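Polyketide biosynthesis 3-hydroxy-3-methylglutaryl-ACP synthase PksG (Bacillus subtilis, PDB 4YXT) catalyses the aldol condensation of acetyl-AcpK with a beta-ketothioester polyketide intermediate on PksL, a step in the biosynthesis of the antibiotic bacillaene. Local coordinates at residues Met1-Gly5 against Val125-Gln131; Asp72-Leu76 against Ser133-Leu139. The protein carries 1 engineered substitution. One frame throughout, in Å; residues are numbered along the deposited sequence.

Contact 1: Met1-Gly5 against Val125-Gln131; sequences MVSAG and VNFILSQ
Apolar packing of the extended N-terminus against the last two turns of helix 116-130 makes this contact, in the N-terminal half of a thiolase-like fold, beside the second subunit; no hydrogen bond crosses it. Val-2 to Ala-4 run extended (phi/psi -66/148, -85/152 and -144/143) into strand 5-12, so Val-2 and Ala-4 point their CA-CB bonds toward the helix while Ser-3 points away. The N-terminal segment runs against the helix direction: the CA atoms of Val-2 and Leu-129 lie 6.2 Å apart, those of Ala-4 and Val-125 5.9 Å. Ala-4 CB meets three side chains, at 3.8 Å from Val-125 CG1, 3.8 Å from Ile-128 CG2 and 3.9 Å from Leu-129 CD2. Leu-129, in its mt rotamer, also brings CD2 to 3.6 Å from Val-2 CG1. Gly-5, at phi/psi 152/-143, adopts angles that would jam a CB against the preceding carbonyl, and pairs with Gly-178 as the strand begins. Away from the N-terminus, Asn-126, Phe-127 and Ser-130 pack on the second subunit, as does Leu-129. At the helix end Gln-131 turns to positive phi (56/36); its NE2, 4.0 Å from Val-2 CG2, donates to Glu-179 and, at 2.9 Å, to Ile-128 O.

Contact 2: Asp72-Leu76 against Ser133-Leu139; sequences DRIEL and SPGAKAL
Two parallel strands, 74-80 and 137-145, start side by side in the central sheet of the thiolase-like fold. Segments 74-76 and 137-139 cross at -66°, with axes 4.6 Å apart, and Ile-74 pairs with Lys-137 (CA-CA 4.5 Å). Lys-137 N donates to Arg-73 O (2.8 Å) and Lys-137 O accepts from Glu-75 N (2.9 Å). Glu-75, near-helical in psi (phi/psi -117/4), then breaks the alternation, so Leu-139 N bonds to Leu-76 O (2.9 Å) and not Glu-75 O. Its OE1 accepts from Ser-133 OG (2.6 Å) and pairs with Arg-234 (salt bridge) and Tyr-193 (hydrogen bond) of the second subunit; Ser-133 OG also bonds to that Arg-234. Ser-133 opens a type II turn (Ala-136 N to Ser-133 O, 2.9 Å); Gly-135 N bonds to Glu-179. Lys-137 NZ salt-bridges Glu-7. Ile-74 CG2 packs on Leu-139 CB (3.9 Å), Leu-76 CB on Ala-138 CB (3.7 Å). Strands 106-111 and 170-178 flank the pair, and helix 116-130 covers the face bearing Leu-76 and Ala-138.

How the contacts relate
Helix 116-130 and the strand after it, 137-145, join the two contacts, whose centres lie 11 Å apart. Contact 1 uses the side of the helix facing the N-terminus, whereas Phe-127 faces contact 2: its CZ lies 3.7 Å from Ser-133 CB and its CE2 3.8 Å from Ala-136 CB. Ile-128, part of contact 1, also touches contact 2, its CD1 3.4 Å from Ala-136 O. Glu-179 links them through hydrogen bonds from Gln-131 NE2 and Gly-135 N. Both contacts reach the second subunit, so they border the dimer interface. They lie away from the probable catalytic residues Cys-114 and His-250, and from Ala-82, the engineered replacement at the inferred proton donor/acceptor position.

Contact 1: Met1-Gly5 against Val125-Gln131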
ATOM      1  N   MET A   1      -8.618 -17.613  21.245  1.00 55.76           N
ATOM      2  CA  MET A   1      -8.307 -16.192  20.950  1.00 58.48           C
ATOM      3  C   MET A   1      -6.798 -16.127  20.678  1.00 50.65           C
ATOM      4  O   MET A   1      -5.976 -16.085  21.591  1.00 59.17           O
ATOM      5  CB  MET A   1      -8.742 -15.308  22.120  1.00 65.94           C
ATOM      6  CG  MET A   1     -10.069 -15.729  22.760  1.00 73.48           C
ATOM      7  SD  MET A   1      -9.986 -17.130  23.925  1.00 78.46           S
ATOM      8  CE  MET A   1     -11.728 -17.502  24.139  1.00 78.32           C
ATOM      9  N   VAL A   2      -6.454 -16.183  19.402  1.00 41.26           N
ATOM     10  CA  VAL A   2      -5.079 -16.406  18.940  1.00 36.82           C
ATOM     11  C   VAL A   2      -4.129 -15.248  19.310  1.00 33.99           C
ATOM     12  O   VAL A   2      -4.549 -14.111  19.393  1.00 31.53           O
ATOM     13  CB  VAL A   2      -5.081 -16.622  17.409  1.00 34.84           C
ATOM     14  CG1 VAL A   2      -5.396 -15.323  16.718  1.00 32.95           C
ATOM     15  CG2 VAL A   2      -3.757 -17.160  16.912  1.00 35.48           C
ATOM     16  N   SER A   3      -2.860 -15.566  19.558  1.00 32.21           N
ATOM     17  CA  SER A   3      -1.864 -14.542  19.845  1.00 32.23           C
ATOM     18  C   SER A   3      -1.373 -14.056  18.501  1.00 29.89           C
ATOM     19  O   SER A   3      -1.389 -14.836  17.533  1.00 29.17           O
ATOM     20  CB  SER A   3      -0.694 -15.104  20.653  1.00 33.80           C
ATOM     21  OG  SER A   3      -1.120 -15.666  21.887  1.00 33.63           O
ATOM     22  N   ALA A   4      -0.933 -12.791  18.451  1.00 27.75           N
ATOM     23  CA  ALA A   4      -0.357 -12.207  17.234  1.00 27.97           C
ATOM     24  C   ALA A   4       0.791 -11.228  17.509  1.00 25.14           C
ATOM     25  O   ALA A   4       0.804 -10.499  18.491  1.00 23.86           O
ATOM     26  CB  ALA A   4      -1.447 -11.557  16.384  1.00 26.79           C
ATOM     27  N   GLY A   5       1.770 -11.283  16.626  1.00 24.59           N
ATOM     28  CA  GLY A   5       2.789 -10.277  16.542  1.00 23.84           C
ATOM     29  C   GLY A   5       4.065 -10.844  16.014  1.00 21.82           C
ATOM     30  O   GLY A   5       4.046 -11.698  15.146  1.00 20.67           O
ATOM     31  N   VAL A 125      -1.007  -8.223  11.453  1.00 16.74           N
ATOM     32  CA  VAL A 125      -1.597  -8.656  12.707  1.00 18.80           C
ATOM     33  C   VAL A 125      -3.069  -9.044  12.553  1.00 19.58           C
ATOM     34  O   VAL A 125      -3.508 -10.091  13.065  1.00 24.53           O
ATOM     35  CB  VAL A 125      -1.436  -7.609  13.826  1.00 17.62           C
ATOM     36  CG1 VAL A 125      -2.229  -8.038  15.058  1.00 18.32           C
ATOM     37  CG2 VAL A 125       0.028  -7.435  14.208  1.00 17.03           C
ATOM     38  N   ASN A 126      -3.845  -8.215  11.863  1.00 20.58           N
ATOM     39  CA  ASN A 126      -5.255  -8.550  11.592  1.00 21.41           C
ATOM     40  C   ASN A 126      -5.443  -9.769  10.683  1.00 20.98           C
ATOM     41  O   ASN A 126      -6.421 -10.467  10.799  1.00 22.13           O
ATOM     42  CB  ASN A 126      -6.039  -7.361  11.078  1.00 20.64           C
ATOM     43  CG  ASN A 126      -6.019  -6.189  12.051  1.00 22.69           C
ATOM     44  OD1 ASN A 126      -5.742  -6.359  13.236  1.00 22.18           O
ATOM     45  ND2 ASN A 126      -6.284  -4.977  11.541  1.00 23.10           N
ATOM     46  N   PHE A 127      -4.517 -10.026   9.787  1.00 21.49           N
ATOM     47  CA  PHE A 127      -4.583 -11.259   9.019  1.00 22.10           C
ATOM     48  C   PHE A 127      -4.479 -12.425  10.038  1.00 23.76           C
ATOM     49  O   PHE A 127      -5.305 -13.328  10.000  1.00 24.74           O
ATOM     50  CB  PHE A 127      -3.518 -11.285   7.904  1.00 19.47           C
ATOM     51  CG  PHE A 127      -3.336 -12.631   7.217  1.00 18.09           C
ATOM     52  CD1 PHE A 127      -4.365 -13.228   6.489  1.00 18.17           C
ATOM     53  CD2 PHE A 127      -2.144 -13.327   7.324  1.00 18.84           C
ATOM     54  CE1 PHE A 127      -4.180 -14.461   5.843  1.00 17.03           C
ATOM     55  CE2 PHE A 127      -1.962 -14.570   6.691  1.00 18.06           C
ATOM     56  CZ  PHE A 127      -2.988 -15.126   5.945  1.00 17.75           C
ATOM     57  N   ILE A 128      -3.525 -12.364  10.971  1.00 22.95           N
ATOM     58  CA  ILE A 128      -3.299 -13.486  11.884  1.00 23.93           C
ATOM     59  C   ILE A 128      -4.512 -13.626  12.772  1.00 25.07           C
ATOM     60  O   ILE A 128      -5.035 -14.701  12.888  1.00 25.90           O
ATOM     61  CB  ILE A 128      -2.050 -13.305  12.793  1.00 23.63           C
ATOM     62  CG1 ILE A 128      -0.715 -13.244  11.981  1.00 23.82           C
ATOM     63  CG2 ILE A 128      -2.060 -14.329  13.918  1.00 23.32           C
ATOM     64  CD1 ILE A 128      -0.426 -14.196  10.833  1.00 22.24           C
ATOM     65  N   LEU A 129      -4.966 -12.520  13.376  1.00 25.26           N
ATOM     66  CA  LEU A 129      -6.130 -12.535  14.235  1.00 22.26           C
ATOM     67  C   LEU A 129      -7.410 -12.954  13.522  1.00 25.19           C
ATOM     68  O   LEU A 129      -8.300 -13.505  14.152  1.00 25.42           O
ATOM     69  CB  LEU A 129      -6.382 -11.162  14.867  1.00 22.03           C
ATOM     70  CG  LEU A 129      -5.328 -10.740  15.860  1.00 21.99           C
ATOM     71  CD1 LEU A 129      -5.652  -9.337  16.318  1.00 22.16           C
ATOM     72  CD2 LEU A 129      -5.256 -11.733  17.025  1.00 24.07           C
ATOM     73  N   SER A 130      -7.517 -12.703  12.229  1.00 24.31           N
ATOM     74  CA  SER A 130      -8.741 -13.053  11.502  1.00 24.51           C
ATOM     75  C   SER A 130      -8.950 -14.569  11.363  1.00 25.98           C
ATOM     76  O   SER A 130     -10.048 -15.015  11.105  1.00 26.00           O
ATOM     77  CB  SER A 130      -8.727 -12.472  10.108  1.00 22.53           C
ATOM     78  OG  SER A 130      -7.869 -13.247   9.302  1.00 22.71           O
ATOM     79  N   GLN A 131      -7.871 -15.342  11.440  1.00 28.79           N
ATOM     80  CA  GLN A 131      -7.921 -16.782  11.338  1.00 28.14           C
ATOM     81  C   GLN A 131      -8.589 -17.182  10.043  1.00 30.90           C
ATOM     82  O   GLN A 131      -9.229 -18.209   9.980  1.00 29.00           O
ATOM     83  CB  GLN A 131      -8.599 -17.426  12.581  1.00 28.28           C
ATOM     84  CG  GLN A 131      -7.695 -17.378  13.848  1.00 28.46           C
ATOM     85  CD  GLN A 131      -6.418 -18.207  13.673  1.00 30.43           C
ATOM     86  OE1 GLN A 131      -6.461 -19.414  13.813  1.00 28.03           O
ATOM     87  NE2 GLN A 131      -5.289 -17.560  13.273  1.00 33.26           N
TER

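Contact 2: Asp72-Leu76 against Ser133-Leu139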
ATOM      1  N   ASP A  72       6.914 -22.166   3.891  1.00 29.97           N
ATOM      2  CA  ASP A  72       5.711 -22.246   3.087  1.00 29.91           C
ATOM      3  C   ASP A  72       4.442 -21.734   3.747  1.00 28.71           C
ATOM      4  O   ASP A  72       3.488 -21.500   3.074  1.00 24.28           O
ATOM      5  CB  ASP A  72       5.516 -23.638   2.550  1.00 31.37           C
ATOM      6  CG  ASP A  72       6.401 -23.915   1.355  1.00 38.84           C
ATOM      7  OD1 ASP A  72       7.094 -22.993   0.827  1.00 42.16           O
ATOM      8  OD2 ASP A  72       6.387 -25.075   0.912  1.00 49.27           O
ATOM      9  N   ARG A  73       4.435 -21.491   5.049  1.00 30.66           N
ATOM     10  CA  ARG A  73       3.275 -20.828   5.649  1.00 31.16           C
ATOM     11  C   ARG A  73       3.268 -19.275   5.526  1.00 27.42           C
ATOM     12  O   ARG A  73       2.261 -18.644   5.921  1.00 25.65           O
ATOM     13  CB  ARG A  73       3.085 -21.275   7.110  1.00 34.38           C
ATOM     14  CG  ARG A  73       2.613 -22.707   7.259  1.00 38.00           C
ATOM     15  CD  ARG A  73       2.548 -23.074   8.729  1.00 46.21           C
ATOM     16  NE  ARG A  73       1.438 -23.994   9.019  1.00 52.31           N
ATOM     17  CZ  ARG A  73       1.520 -25.327   9.000  1.00 55.48           C
ATOM     18  NH1 ARG A  73       2.669 -25.942   8.705  1.00 56.64           N
ATOM     19  NH2 ARG A  73       0.442 -26.056   9.279  1.00 58.28           N
ATOM     20  N   ILE A  74       4.348 -18.655   5.025  1.00 25.62           N
ATOM     21  CA  ILE A  74       4.284 -17.221   4.753  1.00 26.79           C
ATOM     22  C   ILE A  74       3.240 -17.063   3.646  1.00 25.32           C
ATOM     23  O   ILE A  74       3.501 -17.458   2.507  1.00 29.30           O
ATOM     24  CB  ILE A  74       5.535 -16.527   4.136  1.00 28.57           C
ATOM     25  CG1 ILE A  74       6.869 -16.838   4.807  1.00 30.83           C
ATOM     26  CG2 ILE A  74       5.311 -15.010   4.147  1.00 27.31           C
ATOM     27  CD1 ILE A  74       6.910 -16.696   6.281  1.00 32.29           C
ATOM     28  N   GLU A  75       2.095 -16.488   3.959  1.00 21.46           N
ATOM     29  CA  GLU A  75       1.087 -16.219   2.938  1.00 23.12           C
ATOM     30  C   GLU A  75       0.701 -14.746   2.662  1.00 21.67           C
ATOM     31  O   GLU A  75      -0.194 -14.503   1.893  1.00 20.39           O
ATOM     32  CB  GLU A  75      -0.135 -16.950   3.341  1.00 24.41           C
ATOM     33  CG  GLU A  75       0.012 -18.395   3.014  1.00 28.73           C
ATOM     34  CD  GLU A  75      -1.075 -19.178   3.640  1.00 31.06           C
ATOM     35  OE1 GLU A  75      -2.222 -18.659   3.714  1.00 36.61           O
ATOM     36  OE2 GLU A  75      -0.751 -20.271   4.083  1.00 36.51           O
ATOM     37  N   LEU A  76       1.365 -13.798   3.321  1.00 21.97           N
ATOM     38  CA  LEU A  76       1.206 -12.372   3.091  1.00 22.81           C
ATOM     39  C   LEU A  76       2.580 -11.772   3.041  1.00 20.93           C
ATOM     40  O   LEU A  76       3.319 -11.901   3.988  1.00 22.13           O
ATOM     41  CB  LEU A  76       0.386 -11.763   4.237  1.00 23.17           C
ATOM     42  CG  LEU A  76       0.083 -10.271   4.269  1.00 23.69           C
ATOM     43  CD1 LEU A  76      -0.668  -9.812   3.038  1.00 27.23           C
ATOM     44  CD2 LEU A  76      -0.769  -9.967   5.492  1.00 25.19           C
ATOM     45  N   SER A 133      -6.691 -17.981   7.623  1.00 28.07           N
ATOM     46  CA  SER A 133      -5.756 -18.982   7.165  1.00 27.77           C
ATOM     47  C   SER A 133      -4.980 -19.497   8.393  1.00 30.23           C
ATOM     48  O   SER A 133      -3.845 -19.091   8.617  1.00 31.02           O
ATOM     49  CB  SER A 133      -4.820 -18.326   6.143  1.00 29.30           C
ATOM     50  OG  SER A 133      -4.031 -19.270   5.413  1.00 27.54           O
ATOM     51  N   PRO A 134      -5.611 -20.379   9.209  1.00 28.73           N
ATOM     52  CA  PRO A 134      -4.998 -20.897  10.459  1.00 28.73           C
ATOM     53  C   PRO A 134      -3.616 -21.416  10.250  1.00 26.86           C
ATOM     54  O   PRO A 134      -3.389 -22.134   9.313  1.00 26.50           O
ATOM     55  CB  PRO A 134      -5.919 -22.074  10.855  1.00 27.84           C
ATOM     56  CG  PRO A 134      -7.251 -21.696  10.244  1.00 27.33           C
ATOM     57  CD  PRO A 134      -6.941 -20.976   8.952  1.00 25.29           C
ATOM     58  N   GLY A 135      -2.680 -21.016  11.101  1.00 25.99           N
ATOM     59  CA  GLY A 135      -1.311 -21.460  10.975  1.00 23.91           C
ATOM     60  C   GLY A 135      -0.459 -20.544  10.082  1.00 22.92           C
ATOM     61  O   GLY A 135       0.773 -20.631  10.129  1.00 24.00           O
ATOM     62  N   ALA A 136      -1.077 -19.642   9.307  1.00 21.67           N
ATOM     63  CA  ALA A 136      -0.292 -18.854   8.299  1.00 21.05           C
ATOM     64  C   ALA A 136       0.581 -17.780   8.954  1.00 21.03           C
ATOM     65  O   ALA A 136       0.405 -17.394  10.081  1.00 19.63           O
ATOM     66  CB  ALA A 136      -1.195 -18.225   7.244  1.00 21.78           C
ATOM     67  N   LYS A 137       1.530 -17.270   8.212  1.00 22.11           N
ATOM     68  CA  LYS A 137       2.367 -16.204   8.733  1.00 22.25           C
ATOM     69  C   LYS A 137       2.341 -15.075   7.696  1.00 20.57           C
ATOM     70  O   LYS A 137       1.850 -15.242   6.567  1.00 21.77           O
ATOM     71  CB  LYS A 137       3.775 -16.778   8.943  1.00 22.49           C
ATOM     72  CG  LYS A 137       3.903 -17.689  10.126  1.00 22.67           C
ATOM     73  CD  LYS A 137       4.836 -18.853   9.900  1.00 25.28           C
ATOM     74  CE  LYS A 137       5.766 -19.142  11.068  1.00 25.87           C
ATOM     75  NZ  LYS A 137       5.078 -19.398  12.365  1.00 24.84           N
ATOM     76  N   ALA A 138       2.840 -13.929   8.087  1.00 20.31           N
ATOM     77  CA  ALA A 138       3.047 -12.817   7.183  1.00 19.42           C
ATOM     78  C   ALA A 138       4.462 -12.336   7.377  1.00 19.09           C
ATOM     79  O   ALA A 138       5.021 -12.373   8.486  1.00 19.63           O
ATOM     80  CB  ALA A 138       2.069 -11.692   7.521  1.00 21.53           C
ATOM     81  N   LEU A 139       5.021 -11.822   6.300  1.00 19.71           N
ATOM     82  CA  LEU A 139       6.272 -11.131   6.295  1.00 19.62           C
ATOM     83  C   LEU A 139       6.038  -9.665   5.864  1.00 20.33           C
ATOM     84  O   LEU A 139       5.420  -9.408   4.850  1.00 18.49           O
ATOM     85  CB  LEU A 139       7.168 -11.823   5.306  1.00 19.02           C
ATOM     86  CG  LEU A 139       8.614 -11.377   5.249  1.00 17.31           C
ATOM     87  CD1 LEU A 139       9.361 -11.430   6.584  1.00 17.05           C
ATOM     88  CD2 LEU A 139       9.264 -12.275   4.262  1.00 17.78           C
TER